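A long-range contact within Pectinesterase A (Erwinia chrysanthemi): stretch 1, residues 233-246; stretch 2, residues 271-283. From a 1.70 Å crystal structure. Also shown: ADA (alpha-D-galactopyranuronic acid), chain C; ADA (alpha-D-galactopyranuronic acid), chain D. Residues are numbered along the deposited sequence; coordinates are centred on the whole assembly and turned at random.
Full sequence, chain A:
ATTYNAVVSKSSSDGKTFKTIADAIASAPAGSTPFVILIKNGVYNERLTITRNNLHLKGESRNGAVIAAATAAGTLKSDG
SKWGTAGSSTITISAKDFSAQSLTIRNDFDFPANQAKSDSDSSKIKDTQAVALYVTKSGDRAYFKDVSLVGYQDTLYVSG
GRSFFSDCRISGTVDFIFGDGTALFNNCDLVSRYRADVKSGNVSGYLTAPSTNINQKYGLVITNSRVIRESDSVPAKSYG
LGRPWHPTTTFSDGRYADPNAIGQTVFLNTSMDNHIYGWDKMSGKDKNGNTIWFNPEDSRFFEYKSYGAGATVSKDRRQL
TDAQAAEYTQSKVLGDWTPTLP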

# COMPACT_ATOMS: atom_id res chain seq x y z
N SER A 233 -1.26 -12.21 19.71
CA SER A 233 -0.45 -13.32 19.23
C SER A 233 0.70 -12.86 18.33
O SER A 233 1.62 -13.63 18.05
CB SER A 233 -1.31 -14.37 18.54
OG SER A 233 -2.24 -14.93 19.46
N VAL A 234 0.63 -11.62 17.86
CA VAL A 234 1.75 -11.02 17.14
C VAL A 234 2.88 -10.76 18.15
O VAL A 234 2.73 -9.92 19.04
CB VAL A 234 1.35 -9.70 16.42
CG1 VAL A 234 2.56 -9.09 15.72
CG2 VAL A 234 0.22 -9.96 15.42
N PRO A 235 4.01 -11.49 18.02
CA PRO A 235 5.07 -11.43 19.02
C PRO A 235 5.76 -10.08 19.14
O PRO A 235 5.77 -9.28 18.20
CB PRO A 235 6.08 -12.49 18.54
CG PRO A 235 5.28 -13.39 17.62
CD PRO A 235 4.34 -12.44 16.94
N ALA A 236 6.33 -9.82 20.31
CA ALA A 236 7.19 -8.66 20.47
C ALA A 236 8.39 -8.81 19.53
O ALA A 236 8.87 -9.92 19.30
CB ALA A 236 7.66 -8.54 21.91
N LYS A 237 8.84 -7.68 18.98
CA LYS A 237 10.03 -7.63 18.12
C LYS A 237 9.96 -8.57 16.91
O LYS A 237 10.95 -9.24 16.57
CB LYS A 237 11.30 -7.86 18.95
CG LYS A 237 11.50 -6.80 20.02
CD LYS A 237 12.85 -6.92 20.70
CE LYS A 237 12.98 -5.91 21.83
NZ LYS A 237 12.93 -4.49 21.37
N SER A 238 8.79 -8.61 16.27
CA SER A 238 8.54 -9.49 15.12
C SER A 238 8.43 -8.73 13.80
O SER A 238 8.47 -9.34 12.73
CB SER A 238 7.26 -10.31 15.34
OG SER A 238 6.14 -9.46 15.52
N TYR A 239 8.29 -7.40 13.88
CA TYR A 239 8.07 -6.56 12.69
C TYR A 239 9.11 -5.46 12.51
O TYR A 239 9.45 -4.75 13.45
CB TYR A 239 6.67 -5.94 12.73
CG TYR A 239 5.64 -6.78 12.03
CD1 TYR A 239 5.02 -7.85 12.67
CD2 TYR A 239 5.28 -6.51 10.71
CE1 TYR A 239 4.07 -8.62 12.02
CE2 TYR A 239 4.34 -7.28 10.05
CZ TYR A 239 3.74 -8.33 10.71
OH TYR A 239 2.80 -9.09 10.04
N GLY A 240 9.60 -5.32 11.28
CA GLY A 240 10.47 -4.20 10.94
C GLY A 240 9.67 -3.01 10.46
O GLY A 240 8.61 -3.17 9.84
N LEU A 241 10.18 -1.81 10.74
CA LEU A 241 9.57 -0.58 10.23
C LEU A 241 9.74 -0.46 8.73
O LEU A 241 8.89 0.12 8.05
CB LEU A 241 10.19 0.64 10.91
CG LEU A 241 9.88 0.85 12.40
CD1 LEU A 241 10.74 1.98 12.94
CD2 LEU A 241 8.40 1.13 12.61
N GLY A 242 10.82 -1.03 8.21
CA GLY A 242 11.11 -0.96 6.79
C GLY A 242 12.35 -1.74 6.43
O GLY A 242 13.20 -1.98 7.29
N ARG A 243 12.43 -2.15 5.17
CA ARG A 243 13.66 -2.69 4.58
C ARG A 243 13.79 -2.11 3.16
O ARG A 243 12.79 -1.74 2.55
CB ARG A 243 13.67 -4.22 4.60
CG ARG A 243 12.51 -4.90 3.87
CD ARG A 243 12.62 -6.42 3.94
NE ARG A 243 11.61 -7.06 3.11
CZ ARG A 243 11.66 -8.34 2.71
NH1 ARG A 243 12.66 -9.12 3.08
NH2 ARG A 243 10.69 -8.82 1.95
N PRO A 244 15.03 -1.99 2.64
CA PRO A 244 15.20 -1.25 1.39
C PRO A 244 14.95 -2.09 0.15
O PRO A 244 15.73 -2.99 -0.16
CB PRO A 244 16.68 -0.81 1.44
CG PRO A 244 17.27 -1.46 2.68
CD PRO A 244 16.31 -2.48 3.17
N TRP A 245 13.87 -1.79 -0.57
CA TRP A 245 13.56 -2.50 -1.80
C TRP A 245 14.27 -1.87 -2.99
O TRP A 245 14.04 -0.71 -3.33
CB TRP A 245 12.05 -2.56 -2.05
CG TRP A 245 11.67 -3.37 -3.26
CD1 TRP A 245 12.26 -4.53 -3.68
CD2 TRP A 245 10.62 -3.08 -4.19
NE1 TRP A 245 11.64 -4.98 -4.83
CE2 TRP A 245 10.64 -4.11 -5.16
CE3 TRP A 245 9.67 -2.05 -4.30
CZ2 TRP A 245 9.73 -4.14 -6.24
CZ3 TRP A 245 8.78 -2.08 -5.37
CH2 TRP A 245 8.81 -3.12 -6.32
N HIS A 246 15.16 -2.65 -3.60
CA HIS A 246 15.83 -2.25 -4.83
C HIS A 246 15.27 -3.13 -5.95
O HIS A 246 15.77 -4.24 -6.16
CB HIS A 246 17.34 -2.44 -4.69
CG HIS A 246 17.98 -1.49 -3.71
ND1 HIS A 246 18.89 -0.53 -4.10
CD2 HIS A 246 17.82 -1.34 -2.38
CE1 HIS A 246 19.28 0.16 -3.04
NE2 HIS A 246 18.64 -0.31 -1.98
N SER A 271 2.69 6.41 17.04
CA SER A 271 2.74 5.40 18.11
C SER A 271 3.15 4.05 17.53
O SER A 271 2.81 3.72 16.40
CB SER A 271 1.42 5.29 18.86
OG SER A 271 0.39 4.78 18.04
N MET A 272 3.88 3.28 18.33
CA MET A 272 4.33 1.96 17.91
C MET A 272 4.23 1.00 19.07
O MET A 272 4.78 1.27 20.14
CB MET A 272 5.79 2.02 17.44
CG MET A 272 6.04 2.92 16.25
SD MET A 272 7.78 3.15 15.92
CE MET A 272 7.67 4.21 14.49
N ASP A 273 3.54 -0.12 18.86
CA ASP A 273 3.53 -1.18 19.86
C ASP A 273 4.83 -1.98 19.80
O ASP A 273 5.65 -1.79 18.89
CB ASP A 273 2.32 -2.10 19.69
CG ASP A 273 1.90 -2.77 21.00
OD1 ASP A 273 2.62 -2.66 22.03
OD2 ASP A 273 0.83 -3.42 21.00
N ASN A 274 5.03 -2.87 20.77
CA ASN A 274 6.32 -3.54 20.92
C ASN A 274 6.59 -4.68 19.94
O ASN A 274 7.61 -5.34 20.05
CB ASN A 274 6.55 -4.00 22.38
CG ASN A 274 5.77 -5.24 22.75
OD1 ASN A 274 5.02 -5.79 21.94
ND2 ASN A 274 5.94 -5.70 23.99
N HIS A 275 5.70 -4.89 18.97
CA HIS A 275 5.98 -5.83 17.88
C HIS A 275 7.11 -5.29 16.98
O HIS A 275 7.78 -6.06 16.28
CB HIS A 275 4.71 -6.17 17.08
CG HIS A 275 4.09 -5.00 16.37
ND1 HIS A 275 3.54 -3.93 17.03
CD2 HIS A 275 3.90 -4.77 15.05
CE1 HIS A 275 3.05 -3.07 16.15
NE2 HIS A 275 3.27 -3.56 14.94
N ILE A 276 7.34 -3.99 17.05
CA ILE A 276 8.38 -3.32 16.26
C ILE A 276 9.77 -3.51 16.89
O ILE A 276 9.96 -3.22 18.08
CB ILE A 276 8.08 -1.80 16.11
CG1 ILE A 276 6.77 -1.54 15.35
CG2 ILE A 276 9.27 -1.06 15.45
CD1 ILE A 276 6.70 -2.17 13.94
N TYR A 277 10.72 -3.98 16.09
CA TYR A 277 12.12 -4.13 16.55
C TYR A 277 13.06 -3.05 15.99
O TYR A 277 14.16 -2.85 16.53
CB TYR A 277 12.67 -5.53 16.26
CG TYR A 277 12.70 -5.93 14.80
CD1 TYR A 277 13.69 -5.44 13.93
CD2 TYR A 277 11.76 -6.82 14.28
CE1 TYR A 277 13.71 -5.81 12.58
CE2 TYR A 277 11.78 -7.19 12.94
CZ TYR A 277 12.75 -6.69 12.10
OH TYR A 277 12.77 -7.06 10.78
N GLY A 278 12.64 -2.37 14.93
CA GLY A 278 13.49 -1.39 14.24
C GLY A 278 13.48 -1.60 12.74
O GLY A 278 12.47 -2.03 12.18
N TRP A 279 14.60 -1.29 12.09
CA TRP A 279 14.71 -1.41 10.64
C TRP A 279 15.41 -2.72 10.26
O TRP A 279 15.94 -3.42 11.13
CB TRP A 279 15.51 -0.22 10.08
CG TRP A 279 14.94 1.13 10.44
CD1 TRP A 279 15.37 1.96 11.43
CD2 TRP A 279 13.85 1.80 9.80
NE1 TRP A 279 14.62 3.11 11.45
CE2 TRP A 279 13.67 3.04 10.46
CE3 TRP A 279 13.00 1.48 8.73
CZ2 TRP A 279 12.68 3.96 10.09
CZ3 TRP A 279 12.02 2.39 8.35
CH2 TRP A 279 11.87 3.62 9.03
N ASP A 280 15.41 -3.06 8.97
CA ASP A 280 16.07 -4.29 8.53
C ASP A 280 16.70 -4.14 7.15
O ASP A 280 16.49 -3.14 6.45
CB ASP A 280 15.08 -5.46 8.53
CG ASP A 280 15.72 -6.78 8.99
OD1 ASP A 280 16.91 -7.02 8.69
OD2 ASP A 280 15.02 -7.58 9.64
N LYS A 281 17.49 -5.15 6.77
CA LYS A 281 18.10 -5.24 5.45
C LYS A 281 17.21 -6.03 4.48
O LYS A 281 16.24 -6.66 4.89
CB LYS A 281 19.49 -5.90 5.55
CG LYS A 281 19.49 -7.32 6.10
CD LYS A 281 20.90 -7.85 6.32
CE LYS A 281 20.86 -9.31 6.75
NZ LYS A 281 22.17 -9.76 7.31
N MET A 282 17.57 -5.99 3.20
CA MET A 282 16.85 -6.73 2.17
C MET A 282 17.81 -7.13 1.07
O MET A 282 18.74 -6.38 0.75
CB MET A 282 15.71 -5.89 1.60
CG MET A 282 14.74 -6.66 0.72
SD MET A 282 13.40 -5.62 0.12
CE MET A 282 12.42 -6.82 -0.78
N SER A 283 17.58 -8.30 0.49
CA SER A 283 18.47 -8.82 -0.55
C SER A 283 17.86 -8.73 -1.94
O SER A 283 16.64 -8.74 -2.11
CB SER A 283 18.84 -10.28 -0.25
OG SER A 283 17.76 -11.15 -0.53
C1 ADA C . 9.17 -7.52 -4.85
C2 ADA C . 7.95 -7.66 -5.77
C3 ADA C . 8.22 -8.73 -6.82
C4 ADA C . 9.50 -8.41 -7.59
C5 ADA C . 10.67 -8.27 -6.61
C6 ADA C . 11.93 -7.90 -7.34
O2 ADA C . 6.79 -8.03 -5.02
O3 ADA C . 7.10 -8.86 -7.71
O4 ADA C . 9.36 -7.19 -8.32
O5 ADA C . 10.37 -7.28 -5.61
O6B ADA C . 12.52 -6.85 -7.02
O6A ADA C . 12.33 -8.68 -8.24
C1 ADA D . 10.18 -12.41 2.68
C2 ADA D . 8.99 -12.72 1.77
C3 ADA D . 9.44 -13.49 0.53
C4 ADA D . 10.65 -12.82 -0.14
C5 ADA D . 11.75 -12.52 0.87
C6 ADA D . 12.87 -11.76 0.21
O2 ADA D . 8.05 -13.51 2.49
O3 ADA D . 8.36 -13.59 -0.41
O4 ADA D . 10.27 -11.59 -0.77
O5 ADA D . 11.20 -11.73 1.94
O6B ADA D . 13.34 -10.76 0.78
O6A ADA D . 13.29 -12.16 -0.90
O HOH W 1 10.82 -2.83 20.58
O HOH W 2 14.85 -8.97 5.08

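What holds the two backbones together? Main-chain hydrogen bonds run along the contact. Tyr239 sits in parallel register with Ile276: its N donates to His275 O (2.8 Å) and its O accepts from Tyr277 N (3.0 Å), so one residue reaches both neighbours of its partner. Further along, Leu241 N donates to Gly278 O (2.7 Å) and Asp280 N to Gly242 O (3.0 Å).

How do the loops before the strands join? Two turns meet there, Pro235 to Ser238 and Asp273 to Ile276. Lys237 N donates to Asn274 O at 2.9 Å, while a water links Lys237 NZ to Ile276 O.

Why are glycines found beside the aromatic rings? Gly240 CA lies over the face of Tyr277, 4.0 Å from the ring centroid; a CB there would clash with Tyr277 OH, which instead donates to Asp280 OD2 (2.6 Å). At Gly242, a CB would strike Trp279 CZ3.

Where does the apolar packing concentrate? Leu241 points toward stretch 2, its CB over the face of Trp279 (3.6 Å to CZ3) and its CD2 3.7 Å from Met272 CE. Met282 CE meets Trp245 CD1 at 3.7 Å, and Met282 SD lies over one face of the Arg243 guanidinium, whose NH2 donates to O5 of the chain D galacturonate (3.0 Å).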